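Peptidase_M23 domain-containing protein (Enterococcus faecalis, PDB 6SMK) probably hydrolyses peptide bonds in peptidoglycan as a zinc-dependent M23-family endopeptidase, this chain being the catalytic domain of the prophage-encoded EnpA. Local coordinates at residues A[31-36]-A[109-114]; A[48-53]-A[82-87]; A[71-76]-A[117-122]; A[40-45]-A[94-99]. The protein carries 1 engineered substitution. All blocks are in the same frame, centred on the assembly; numbering follows the deposited sequence.

Interaction 1: A[31-36]-A[109-114]; sequences GIDYAA and AVHYEL. Engineered in segment 109-114: Ala109 (natural residue His). With ZN (zinc ion), chain F.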
loop_
_atom_site.group_PDB
_atom_site.type_symbol
_atom_site.label_atom_id
_atom_site.label_comp_id
_atom_site.label_asym_id
_atom_site.label_seq_id
_atom_site.Cartn_x
_atom_site.Cartn_y
_atom_site.Cartn_z
ATOM N N GLY A 31 0.371 7.000 -3.990
ATOM C CA GLY A 31 -0.203 6.471 -2.766
ATOM C C GLY A 31 0.246 7.302 -1.599
ATOM O O GLY A 31 0.610 8.474 -1.747
ATOM N N ILE A 32 0.240 6.691 -0.425
ATOM C CA ILE A 32 0.663 7.349 0.799
ATOM C C ILE A 32 1.769 6.517 1.429
ATOM O O ILE A 32 1.589 5.313 1.653
ATOM C CB ILE A 32 -0.507 7.516 1.769
ATOM C CG1 ILE A 32 -1.667 8.191 1.031
ATOM C CG2 ILE A 32 -0.043 8.264 3.014
ATOM C CD1 ILE A 32 -2.785 8.655 1.927
ATOM N N ASP A 33 2.909 7.149 1.704
ATOM C CA ASP A 33 4.067 6.461 2.259
ATOM C C ASP A 33 4.056 6.579 3.781
ATOM O O ASP A 33 3.934 7.682 4.327
ATOM C CB ASP A 33 5.364 7.046 1.684
ATOM C CG ASP A 33 5.685 6.526 0.280
ATOM O OD1 ASP A 33 4.933 5.681 -0.243
ATOM O OD2 ASP A 33 6.699 6.955 -0.309
ATOM N N TYR A 34 4.173 5.445 4.465
ATOM C CA TYR A 34 4.329 5.414 5.919
ATOM C C TYR A 34 5.689 4.813 6.245
ATOM O O TYR A 34 5.984 3.679 5.848
ATOM C CB TYR A 34 3.230 4.592 6.589
ATOM C CG TYR A 34 1.884 5.273 6.718
ATOM C CD1 TYR A 34 0.988 5.283 5.659
ATOM C CD2 TYR A 34 1.496 5.874 7.906
ATOM C CE1 TYR A 34 -0.249 5.888 5.777
ATOM C CE2 TYR A 34 0.263 6.479 8.033
ATOM C CZ TYR A 34 -0.608 6.484 6.967
ATOM O OH TYR A 34 -1.842 7.086 7.088
ATOM N N ALA A 35 6.510 5.560 6.973
ATOM C CA ALA A 35 7.846 5.099 7.314
ATOM C C ALA A 35 7.820 4.235 8.564
ATOM O O ALA A 35 7.041 4.474 9.492
ATOM C CB ALA A 35 8.786 6.282 7.523
ATOM N N ALA A 36 8.688 3.235 8.575
ATOM C CA ALA A 36 8.871 2.319 9.688
ATOM C C ALA A 36 10.094 1.479 9.383
ATOM O O ALA A 36 10.491 1.376 8.227
ATOM C CB ALA A 36 7.636 1.429 9.896
ATOM N N ALA A 109 9.897 1.972 4.296
ATOM C CA ALA A 109 8.540 2.505 4.399
ATOM C C ALA A 109 7.595 1.543 3.705
ATOM O O ALA A 109 8.013 0.634 2.981
ATOM C CB ALA A 109 8.394 3.893 3.778
ATOM N N VAL A 110 6.307 1.761 3.925
ATOM C CA VAL A 110 5.270 0.999 3.250
ATOM C C VAL A 110 4.408 1.968 2.470
ATOM O O VAL A 110 4.039 3.038 2.972
ATOM C CB VAL A 110 4.419 0.176 4.219
ATOM C CG1 VAL A 110 3.877 1.050 5.322
ATOM C CG2 VAL A 110 3.311 -0.471 3.464
ATOM N N HIS A 111 4.121 1.604 1.238
ATOM C CA HIS A 111 3.400 2.447 0.310
ATOM C C HIS A 111 1.998 1.872 0.194
ATOM O O HIS A 111 1.825 0.726 -0.237
ATOM C CB HIS A 111 4.135 2.479 -1.030
ATOM C CG HIS A 111 3.416 3.211 -2.114
ATOM N ND1 HIS A 111 3.752 4.490 -2.494
ATOM C CD2 HIS A 111 2.386 2.838 -2.907
ATOM C CE1 HIS A 111 2.957 4.876 -3.472
ATOM N NE2 HIS A 111 2.120 3.892 -3.742
ATOM N N TYR A 112 1.013 2.642 0.633
ATOM C CA TYR A 112 -0.386 2.236 0.592
ATOM C C TYR A 112 -1.047 2.942 -0.582
ATOM O O TYR A 112 -1.094 4.176 -0.617
ATOM C CB TYR A 112 -1.066 2.585 1.914
ATOM C CG TYR A 112 -2.539 2.266 2.030
ATOM C CD1 TYR A 112 -2.971 1.067 2.597
ATOM C CD2 TYR A 112 -3.503 3.191 1.630
ATOM C CE1 TYR A 112 -4.320 0.785 2.736
ATOM C CE2 TYR A 112 -4.852 2.920 1.767
ATOM C CZ TYR A 112 -5.254 1.718 2.317
ATOM O OH TYR A 112 -6.595 1.452 2.449
ATOM N N GLU A 113 -1.524 2.164 -1.551
ATOM C CA GLU A 113 -2.111 2.699 -2.772
ATOM C C GLU A 113 -3.520 2.159 -2.946
ATOM O O GLU A 113 -3.782 0.982 -2.679
ATOM C CB GLU A 113 -1.260 2.350 -4.002
ATOM C CG GLU A 113 -1.810 2.879 -5.308
ATOM C CD GLU A 113 -0.780 2.889 -6.415
ATOM O OE1 GLU A 113 0.404 3.149 -6.111
ATOM O OE2 GLU A 113 -1.148 2.643 -7.587
ATOM N N LEU A 114 -4.424 3.024 -3.386
ATOM C CA LEU A 114 -5.806 2.643 -3.637
ATOM C C LEU A 114 -6.058 2.653 -5.143
ATOM O O LEU A 114 -5.899 3.692 -5.795
ATOM C CB LEU A 114 -6.757 3.591 -2.910
ATOM C CG LEU A 114 -7.948 2.921 -2.240
ATOM C CD1 LEU A 114 -7.487 1.650 -1.561
ATOM C CD2 LEU A 114 -8.563 3.870 -1.238
HETATM ZN ZN ZN F . 5.276 5.769 -2.409
HETATM O O HOH W 1 7.447 4.968 -2.418
#
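Gly31 and the ring of His111 meet where two antiparallel strands form the zinc site of the M23 fold, the first strand ending the HxxxD motif begun by His29 and the second holding the metal-binding histidine. Having no side chain, Gly31 lets the imidazole lie close to its backbone, and its CA is 3.3 Å from Tyr112 O. Ile32 and Tyr112 form a hydrogen-bonded pair, each N-H reaching the other's carbonyl; the branched Ile32 turns to the buried face away from the metal.

Asp33 sits opposite His111, and here both side chains leave the other face to share the zinc ion. Asp33 OD1 binds it at 2.2 Å and His111 ND1 at 2.0 Å, the carboxylate and ring planes standing 69° apart; His29 NE2 and a water complete the site. That water also donates to Asp33 OD2. On the far side of the imidazole, His111 NE2 donates to the anti lone pair of Glu113 OE1 at 3.0 Å, a second-shell bond that fixes the ring's rotation; Thr30 OG1 bonds to the same oxygen.

Tyr34 returns to the buried face, where its CB touches Val110 CG1 and its hydroxyl bonds to Arg14. Finally, Ala35 flanks Ala109, an engineered residue whose natural counterpart is histidine; their CB atoms lie 4.5 Å apart.

Interaction 2: A[48-53]-A[82-87]; sequences GLVDWV and IRAKMG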
loop_
_atom_site.group_PDB
_atom_site.type_symbol
_atom_site.label_atom_id
_atom_site.label_comp_id
_atom_site.label_asym_id
_atom_site.label_seq_id
_atom_site.Cartn_x
_atom_site.Cartn_y
_atom_site.Cartn_z
ATOM N N GLY A 48 -10.299 -8.150 2.937
ATOM C CA GLY A 48 -10.607 -8.462 1.557
ATOM C C GLY A 48 -9.882 -9.708 1.102
ATOM O O GLY A 48 -9.258 -10.419 1.894
ATOM N N LEU A 49 -9.967 -9.941 -0.205
ATOM C CA LEU A 49 -9.379 -11.092 -0.876
ATOM C C LEU A 49 -8.044 -10.705 -1.495
ATOM O O LEU A 49 -7.957 -9.705 -2.218
ATOM C CB LEU A 49 -10.327 -11.598 -1.958
ATOM C CG LEU A 49 -9.788 -12.616 -2.958
ATOM C CD1 LEU A 49 -9.716 -13.994 -2.320
ATOM C CD2 LEU A 49 -10.647 -12.625 -4.210
ATOM N N VAL A 50 -7.007 -11.485 -1.201
ATOM C CA VAL A 50 -5.705 -11.299 -1.835
ATOM C C VAL A 50 -5.797 -11.851 -3.250
ATOM O O VAL A 50 -5.961 -13.057 -3.444
ATOM C CB VAL A 50 -4.590 -11.996 -1.052
ATOM C CG1 VAL A 50 -3.329 -12.091 -1.917
ATOM C CG2 VAL A 50 -4.321 -11.259 0.258
ATOM N N ASP A 51 -5.706 -10.967 -4.244
ATOM C CA ASP A 51 -5.755 -11.393 -5.636
ATOM C C ASP A 51 -4.621 -10.793 -6.453
ATOM O O ASP A 51 -4.729 -10.705 -7.681
ATOM C CB ASP A 51 -7.107 -11.055 -6.274
ATOM C CG ASP A 51 -7.356 -9.566 -6.381
ATOM O OD1 ASP A 51 -6.625 -8.777 -5.746
ATOM O OD2 ASP A 51 -8.294 -9.188 -7.115
ATOM N N TRP A 52 -3.525 -10.409 -5.805
ATOM C CA TRP A 52 -2.402 -9.808 -6.516
ATOM C C TRP A 52 -1.176 -9.884 -5.623
ATOM O O TRP A 52 -1.139 -9.232 -4.576
ATOM C CB TRP A 52 -2.713 -8.369 -6.884
ATOM C CG TRP A 52 -1.618 -7.680 -7.590
ATOM C CD1 TRP A 52 -0.517 -7.087 -7.034
ATOM C CD2 TRP A 52 -1.512 -7.483 -8.992
ATOM N NE1 TRP A 52 0.272 -6.539 -8.015
ATOM C CE2 TRP A 52 -0.320 -6.769 -9.228
ATOM C CE3 TRP A 52 -2.312 -7.841 -10.080
ATOM C CZ2 TRP A 52 0.090 -6.407 -10.505
ATOM C CZ3 TRP A 52 -1.905 -7.473 -11.349
ATOM C CH2 TRP A 52 -0.716 -6.767 -11.550
ATOM N N VAL A 53 -0.183 -10.665 -6.031
ATOM C CA VAL A 53 1.087 -10.729 -5.325
ATOM C C VAL A 53 2.200 -10.629 -6.349
ATOM O O VAL A 53 2.144 -11.281 -7.398
ATOM C CB VAL A 53 1.227 -12.013 -4.492
ATOM C CG1 VAL A 53 2.546 -12.003 -3.773
ATOM C CG2 VAL A 53 0.068 -12.126 -3.504
ATOM N N ILE A 82 6.977 -10.799 1.883
ATOM C CA ILE A 82 5.545 -10.962 1.706
ATOM C C ILE A 82 5.069 -12.121 2.564
ATOM O O ILE A 82 5.716 -13.174 2.617
ATOM C CB ILE A 82 5.200 -11.196 0.236
ATOM C CG1 ILE A 82 5.829 -10.106 -0.627
ATOM C CG2 ILE A 82 3.693 -11.226 0.085
ATOM C CD1 ILE A 82 5.398 -10.141 -2.090
ATOM N N ARG A 83 3.938 -11.929 3.241
ATOM C CA ARG A 83 3.396 -12.944 4.126
ATOM C C ARG A 83 1.993 -13.391 3.753
ATOM O O ARG A 83 1.485 -14.340 4.360
ATOM C CB ARG A 83 3.406 -12.450 5.582
ATOM C CG ARG A 83 4.802 -12.221 6.154
ATOM C CD ARG A 83 4.781 -12.083 7.671
ATOM N NE ARG A 83 6.122 -11.917 8.218
ATOM C CZ ARG A 83 6.918 -12.928 8.539
ATOM N NH1 ARG A 83 6.499 -14.178 8.385
ATOM N NH2 ARG A 83 8.130 -12.688 9.016
ATOM N N ALA A 84 1.351 -12.747 2.786
ATOM C CA ALA A 84 0.082 -13.236 2.264
ATOM C C ALA A 84 0.324 -14.059 1.010
ATOM O O ALA A 84 1.232 -13.770 0.224
ATOM C CB ALA A 84 -0.874 -12.091 1.944
ATOM N N LYS A 85 -0.472 -15.105 0.846
ATOM C CA LYS A 85 -0.456 -15.928 -0.350
ATOM C C LYS A 85 -1.705 -15.612 -1.157
ATOM O O LYS A 85 -2.715 -15.140 -0.630
ATOM C CB LYS A 85 -0.382 -17.433 -0.017
ATOM C CG LYS A 85 0.340 -17.838 1.287
ATOM C CD LYS A 85 1.750 -17.198 1.448
ATOM C CE LYS A 85 2.217 -17.145 2.921
ATOM N NZ LYS A 85 3.693 -16.960 3.106
ATOM N N MET A 86 -1.642 -15.847 -2.453
ATOM C CA MET A 86 -2.810 -15.510 -3.241
ATOM C C MET A 86 -3.982 -16.430 -2.929
ATOM O O MET A 86 -3.824 -17.642 -2.758
ATOM C CB MET A 86 -2.521 -15.554 -4.722
ATOM C CG MET A 86 -3.579 -14.750 -5.360
ATOM S SD MET A 86 -3.735 -15.189 -7.008
ATOM C CE MET A 86 -4.024 -13.607 -7.691
ATOM N N GLY A 87 -5.168 -15.837 -2.871
ATOM C CA GLY A 87 -6.362 -16.512 -2.455
ATOM C C GLY A 87 -6.709 -16.287 -1.006
ATOM O O GLY A 87 -7.868 -16.487 -0.624
#
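Val50 and Gly87 join strand 48-54 to the loop that leads from strand 72-82 to strand 89-90. Strand 48-54 carries a classic beta bulge at this place, Asp51 and Trp52 both facing Gly65 of the strand on its other flank, while the loop 82-87 passes over Val50 and Val53.

A single backbone hydrogen bond ties the two segments: Gly87 N donates to Val50 O at 2.9 Å, with an N-H...O angle of 161°. It comes just before strand 89-90 pairs with the same strand, and Asp88 continues the bonding to Val50. Glycine suits this turn into the strand because its backbone has a positive phi of 97°.

The rest is van der Waals packing. Val50 uses both branches: CG1, anti to the backbone N, rests against the carbonyl oxygen Lys85 O at 3.4 Å, and CG2 makes an apolar contact with Ala84 CB at 3.9 Å. The small alanine lets the loop come down on the valine, whereas Lys85 directs its CB away from the strand. Further along is a second apolar pair: the Val53 and Ile82 side chains run antiparallel alongside one another, with Val53 CG1 3.8 Å from Ile82 CD1; beta-branched residues give this partly exposed margin compact hydrocarbon surfaces.

Met86, long and unbranched, lies across the strand backbone, bent at its last torsion. Beneath it, Asp51 OD2 accepts a hydrogen bond from Trp73 NE1. Nearer the start of the methionine chain, Met86 CG lies 3.5 Å from Val50 O.

Interaction 3: A[71-76]-A[117-122]; sequences NLWAMY and GGPNGQ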
loop_
_atom_site.group_PDB
_atom_site.type_symbol
_atom_site.label_atom_id
_atom_site.label_comp_id
_atom_site.label_asym_id
_atom_site.label_seq_id
_atom_site.Cartn_x
_atom_site.Cartn_y
_atom_site.Cartn_z
ATOM N N ASN A 71 -15.169 -2.494 -6.354
ATOM C CA ASN A 71 -14.326 -1.963 -7.425
ATOM C C ASN A 71 -13.167 -1.166 -6.834
ATOM O O ASN A 71 -12.913 -0.018 -7.206
ATOM C CB ASN A 71 -15.150 -1.104 -8.381
ATOM C CG ASN A 71 -14.359 -0.644 -9.587
ATOM O OD1 ASN A 71 -13.430 -1.310 -10.017
ATOM N ND2 ASN A 71 -14.733 0.503 -10.139
ATOM N N LEU A 72 -12.441 -1.779 -5.901
ATOM C CA LEU A 72 -11.374 -1.076 -5.203
ATOM C C LEU A 72 -10.387 -2.082 -4.647
ATOM O O LEU A 72 -10.787 -3.065 -4.008
ATOM C CB LEU A 72 -11.935 -0.218 -4.073
ATOM C CG LEU A 72 -11.101 1.007 -3.753
ATOM C CD1 LEU A 72 -10.847 1.780 -5.023
ATOM C CD2 LEU A 72 -11.844 1.854 -2.757
ATOM N N TRP A 73 -9.105 -1.830 -4.896
ATOM C CA TRP A 73 -8.015 -2.688 -4.455
ATOM C C TRP A 73 -7.043 -1.853 -3.642
ATOM O O TRP A 73 -6.648 -0.764 -4.074
ATOM C CB TRP A 73 -7.291 -3.322 -5.643
ATOM C CG TRP A 73 -8.054 -4.441 -6.273
ATOM C CD1 TRP A 73 -7.789 -5.776 -6.167
ATOM C CD2 TRP A 73 -9.207 -4.326 -7.114
ATOM N NE1 TRP A 73 -8.711 -6.500 -6.889
ATOM C CE2 TRP A 73 -9.593 -5.631 -7.473
ATOM C CE3 TRP A 73 -9.956 -3.246 -7.594
ATOM C CZ2 TRP A 73 -10.697 -5.882 -8.279
ATOM C CZ3 TRP A 73 -11.053 -3.500 -8.394
ATOM C CH2 TRP A 73 -11.407 -4.805 -8.734
ATOM N N ALA A 74 -6.671 -2.355 -2.468
ATOM C CA ALA A 74 -5.648 -1.736 -1.638
ATOM C C ALA A 74 -4.315 -2.431 -1.891
ATOM O O ALA A 74 -4.226 -3.660 -1.805
ATOM C CB ALA A 74 -6.022 -1.812 -0.156
ATOM N N MET A 75 -3.289 -1.649 -2.208
ATOM C CA MET A 75 -1.958 -2.164 -2.496
ATOM C C MET A 75 -1.003 -1.777 -1.374
ATOM O O MET A 75 -0.989 -0.620 -0.939
ATOM C CB MET A 75 -1.448 -1.622 -3.827
ATOM C CG MET A 75 -2.513 -1.482 -4.902
ATOM S SD MET A 75 -3.132 -3.087 -5.432
ATOM C CE MET A 75 -1.627 -3.906 -5.971
ATOM N N TYR A 76 -0.212 -2.738 -0.906
ATOM C CA TYR A 76 0.786 -2.508 0.132
ATOM C C TYR A 76 2.146 -2.870 -0.445
ATOM O O TYR A 76 2.393 -4.043 -0.748
ATOM C CB TYR A 76 0.507 -3.351 1.379
ATOM C CG TYR A 76 -0.871 -3.226 1.990
ATOM C CD1 TYR A 76 -1.987 -3.780 1.372
ATOM C CD2 TYR A 76 -1.048 -2.587 3.203
ATOM C CE1 TYR A 76 -3.238 -3.673 1.943
ATOM C CE2 TYR A 76 -2.286 -2.476 3.773
ATOM C CZ TYR A 76 -3.375 -3.021 3.149
ATOM O OH TYR A 76 -4.608 -2.903 3.740
ATOM N N GLY A 117 -10.887 -0.258 -10.552
ATOM C CA GLY A 117 -10.900 -0.938 -11.823
ATOM C C GLY A 117 -10.131 -2.237 -11.862
ATOM O O GLY A 117 -10.264 -2.988 -12.830
ATOM N N GLY A 118 -9.341 -2.534 -10.846
ATOM C CA GLY A 118 -8.600 -3.765 -10.824
ATOM C C GLY A 118 -7.309 -3.594 -10.060
ATOM O O GLY A 118 -6.899 -2.479 -9.729
ATOM N N PRO A 119 -6.643 -4.709 -9.766
ATOM C CA PRO A 119 -5.369 -4.634 -9.027
ATOM C C PRO A 119 -4.274 -3.852 -9.742
ATOM O O PRO A 119 -3.359 -3.355 -9.081
ATOM C CB PRO A 119 -4.986 -6.111 -8.854
ATOM C CG PRO A 119 -5.770 -6.840 -9.938
ATOM C CD PRO A 119 -7.055 -6.095 -10.033
ATOM N N ASN A 120 -4.317 -3.741 -11.069
ATOM C CA ASN A 120 -3.408 -2.858 -11.789
ATOM C C ASN A 120 -4.129 -1.626 -12.320
ATOM O O ASN A 120 -3.635 -0.966 -13.235
ATOM C CB ASN A 120 -2.712 -3.603 -12.930
ATOM C CG ASN A 120 -3.697 -4.123 -13.976
ATOM O OD1 ASN A 120 -4.905 -3.869 -13.897
ATOM N ND2 ASN A 120 -3.180 -4.853 -14.968
ATOM N N GLY A 121 -5.281 -1.298 -11.747
ATOM C CA GLY A 121 -6.105 -0.214 -12.230
ATOM C C GLY A 121 -5.601 1.164 -11.850
ATOM O O GLY A 121 -4.453 1.369 -11.442
ATOM N N GLN A 122 -6.477 2.129 -12.019
ATOM C CA GLN A 122 -6.163 3.506 -11.748
ATOM C C GLN A 122 -6.083 3.807 -10.288
ATOM O O GLN A 122 -6.947 3.408 -9.533
ATOM C CB GLN A 122 -7.259 4.365 -12.340
ATOM C CG GLN A 122 -7.120 5.830 -12.026
ATOM C CD GLN A 122 -6.157 6.498 -12.954
ATOM O OE1 GLN A 122 -4.957 6.299 -12.864
ATOM N NE2 GLN A 122 -6.680 7.285 -13.872
#
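Trp73 takes Gly118 and Pro119 onto one face of its indole, a CH-pi contact that lays the hairpin loop between strands 109-116 and 122-124 against strand 72-82. Gly118 CA stands 3.5 Å from the centroid of the six-membered ring, only 12° off the ring normal. Pro119 CD covers the five-membered ring, 3.7 Å from its centroid. Trp73 and Pro119 run alongside each other; the compact proline ring offers its CD to the indole, and a glycine before it allows the backbone itself to settle on the benzene half.

Trp73 CG is anti to the carbonyl carbon (chi1 -76°), while the NE1 bond to Asp51 OD2 holds the ring's rotation. Gly118 and Pro119 begin a type I beta turn closed by Gly121 N donating to Gly118 O.

At the start of the loop Asn71 OD1, which also lies in plane at the indole edge, accepts a hydrogen bond from Gly117 N at 2.8 Å. This bond is bent (134° at the hydrogen), and the donor stands above the plane of the amide carbonyl. At the other end Met75 CE touches Pro119 O at 3.6 Å, an oxygen that also accepts from Arg115.

With one bent hydrogen bond and a broad aromatic face, the contact with strand 72-82 probably rests more on dispersion and CH-pi attraction than on directed hydrogen bonds.

Interaction 4: A[40-45]-A[94-99]; sequences TPIPAQ and QIVGDV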
loop_
_atom_site.group_PDB
_atom_site.type_symbol
_atom_site.label_atom_id
_atom_site.label_comp_id
_atom_site.label_asym_id
_atom_site.label_seq_id
_atom_site.Cartn_x
_atom_site.Cartn_y
_atom_site.Cartn_z
ATOM N N THR A 40 9.240 -4.377 10.286
ATOM C CA THR A 40 7.976 -4.056 10.911
ATOM C C THR A 40 6.846 -4.750 10.165
ATOM O O THR A 40 6.744 -4.637 8.952
ATOM C CB THR A 40 7.738 -2.566 10.934
ATOM O OG1 THR A 40 8.867 -1.890 11.542
ATOM C CG2 THR A 40 6.468 -2.277 11.686
ATOM N N PRO A 41 6.014 -5.505 10.862
ATOM C CA PRO A 41 4.880 -6.172 10.218
ATOM C C PRO A 41 3.796 -5.190 9.805
ATOM O O PRO A 41 3.402 -4.308 10.566
ATOM C CB PRO A 41 4.394 -7.115 11.311
ATOM C CG PRO A 41 4.877 -6.512 12.596
ATOM C CD PRO A 41 6.165 -5.872 12.281
ATOM N N ILE A 42 3.300 -5.383 8.583
ATOM C CA ILE A 42 2.274 -4.526 7.996
ATOM C C ILE A 42 0.912 -5.147 8.288
ATOM O O ILE A 42 0.570 -6.167 7.672
ATOM C CB ILE A 42 2.426 -4.420 6.473
ATOM C CG1 ILE A 42 3.785 -3.853 6.047
ATOM C CG2 ILE A 42 1.255 -3.666 5.879
ATOM C CD1 ILE A 42 3.766 -2.421 5.758
ATOM N N PRO A 43 0.077 -4.535 9.121
ATOM C CA PRO A 43 -1.276 -5.063 9.306
ATOM C C PRO A 43 -2.237 -4.484 8.278
ATOM O O PRO A 43 -2.221 -3.289 7.971
ATOM C CB PRO A 43 -1.613 -4.613 10.731
ATOM C CG PRO A 43 -0.805 -3.367 10.934
ATOM C CD PRO A 43 0.399 -3.463 10.072
ATOM N N ALA A 44 -3.053 -5.370 7.703
ATOM C CA ALA A 44 -3.996 -4.977 6.666
ATOM C C ALA A 44 -5.013 -3.990 7.221
ATOM O O ALA A 44 -5.580 -4.202 8.297
ATOM C CB ALA A 44 -4.709 -6.201 6.116
ATOM N N GLN A 45 -5.251 -2.914 6.468
ATOM C CA GLN A 45 -6.150 -1.858 6.915
ATOM C C GLN A 45 -7.618 -2.229 6.748
ATOM O O GLN A 45 -8.453 -1.852 7.580
ATOM C CB GLN A 45 -5.845 -0.584 6.142
ATOM C CG GLN A 45 -4.477 -0.052 6.438
ATOM C CD GLN A 45 -4.234 0.052 7.911
ATOM O OE1 GLN A 45 -4.843 0.878 8.598
ATOM N NE2 GLN A 45 -3.356 -0.796 8.419
ATOM N N GLN A 94 -4.672 -8.344 10.202
ATOM C CA GLN A 94 -3.839 -9.475 9.847
ATOM C C GLN A 94 -2.567 -8.955 9.194
ATOM O O GLN A 94 -2.604 -8.012 8.399
ATOM C CB GLN A 94 -4.604 -10.404 8.911
ATOM C CG GLN A 94 -3.954 -11.730 8.659
ATOM C CD GLN A 94 -4.823 -12.617 7.814
ATOM O OE1 GLN A 94 -6.043 -12.426 7.744
ATOM N NE2 GLN A 94 -4.206 -13.593 7.156
ATOM N N ILE A 95 -1.433 -9.546 9.549
ATOM C CA ILE A 95 -0.154 -9.073 9.032
ATOM C C ILE A 95 0.056 -9.656 7.640
ATOM O O ILE A 95 0.150 -10.877 7.477
ATOM C CB ILE A 95 1.005 -9.442 9.971
ATOM C CG1 ILE A 95 1.235 -8.349 11.008
ATOM C CG2 ILE A 95 2.291 -9.525 9.182
ATOM C CD1 ILE A 95 0.043 -7.908 11.743
ATOM N N VAL A 96 0.141 -8.778 6.633
ATOM C CA VAL A 96 0.292 -9.195 5.239
ATOM C C VAL A 96 1.739 -9.197 4.750
ATOM O O VAL A 96 2.004 -9.707 3.648
ATOM C CB VAL A 96 -0.554 -8.301 4.303
ATOM C CG1 VAL A 96 -1.979 -8.229 4.802
ATOM C CG2 VAL A 96 0.049 -6.896 4.205
ATOM N N GLY A 97 2.674 -8.648 5.515
ATOM C CA GLY A 97 4.045 -8.519 5.057
ATOM C C GLY A 97 4.871 -7.800 6.100
ATOM O O GLY A 97 4.398 -7.505 7.207
ATOM N N ASP A 98 6.130 -7.535 5.735
ATOM C CA ASP A 98 7.089 -6.814 6.568
ATOM C C ASP A 98 7.596 -5.599 5.799
ATOM O O ASP A 98 7.830 -5.674 4.586
ATOM C CB ASP A 98 8.287 -7.697 6.982
ATOM C CG ASP A 98 7.884 -8.906 7.826
ATOM O OD1 ASP A 98 6.761 -8.923 8.369
ATOM O OD2 ASP A 98 8.702 -9.846 7.955
ATOM N N VAL A 99 7.781 -4.478 6.503
ATOM C CA VAL A 99 8.269 -3.270 5.845
ATOM C C VAL A 99 9.603 -3.553 5.165
ATOM O O VAL A 99 10.450 -4.291 5.682
ATOM C CB VAL A 99 8.415 -2.113 6.851
ATOM C CG1 VAL A 99 9.262 -0.964 6.261
ATOM C CG2 VAL A 99 7.068 -1.608 7.318
#
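Gln94 meets Ala44 at the outset of an antiparallel strand pair, its carbonyl O accepting a hydrogen bond from Ala44 N at 2.8 Å. Ile95 then turns to the outer face, flanked by two prolines: CG1 touches Pro41 CB, and CD1 reaches Pro43 CB at 3.8 Å. Both prolines occupy non-hydrogen-bonded positions, where a missing N-H costs this pairing nothing, and each offers its CB to the isoleucine.

Val96 donates its N-H to Ile42 O at 2.8 Å, nearly along the C=O axis. Its branches divide the work: CG1 packs on Ala44 CB at 3.6 Å, and CG2 meets Ile42 CG2 on the buried side. Next, Gly97 O receives Ile42 N in a straight bond (174° at the hydrogen), although the donor stands above the carbonyl plane.

Asp98 faces the same way as Pro41, and its carboxylate is held by a salt bridge to Arg83. Last comes Val99, whose N donates to Thr40 O at 2.7 Å. The Val99 and Ile42 side chains cross at about a right angle, Val99 CG2, anti to the carbonyl carbon, lying 3.7 Å from Ile42 CD1. Phe12 covers Thr40, Ile42 and Val99.

Between the pairs Pro41-Asp98 and Pro43-Ile95, segment 94-99 thus has one residue more than its partner, an irregularity in the curled antiparallel sheet of the M23 domain.

All four contacts reach one curled antiparallel sheet. Interaction 1 is its buried centre and the one that holds the metal, so strand bonding there is joined by coordination; interaction 4 is also strand pairing but partly buried, with apolar and proline packing instead. Interactions 2 and 3 join loops to strands, 2 at the surface and 3 partly buried, one through aliphatic groups and the other through an aromatic face. Strands 109-116 and 72-82 are neighbours, so Glu113 O and Met75 N connect interactions 1 and 3. Trp52 packs on Pro119 between interactions 2 and 3, Arg83 N reaches Val96 O between 2 and 4, and Tyr76 OH bonds to Gln45 N between 3 and 4.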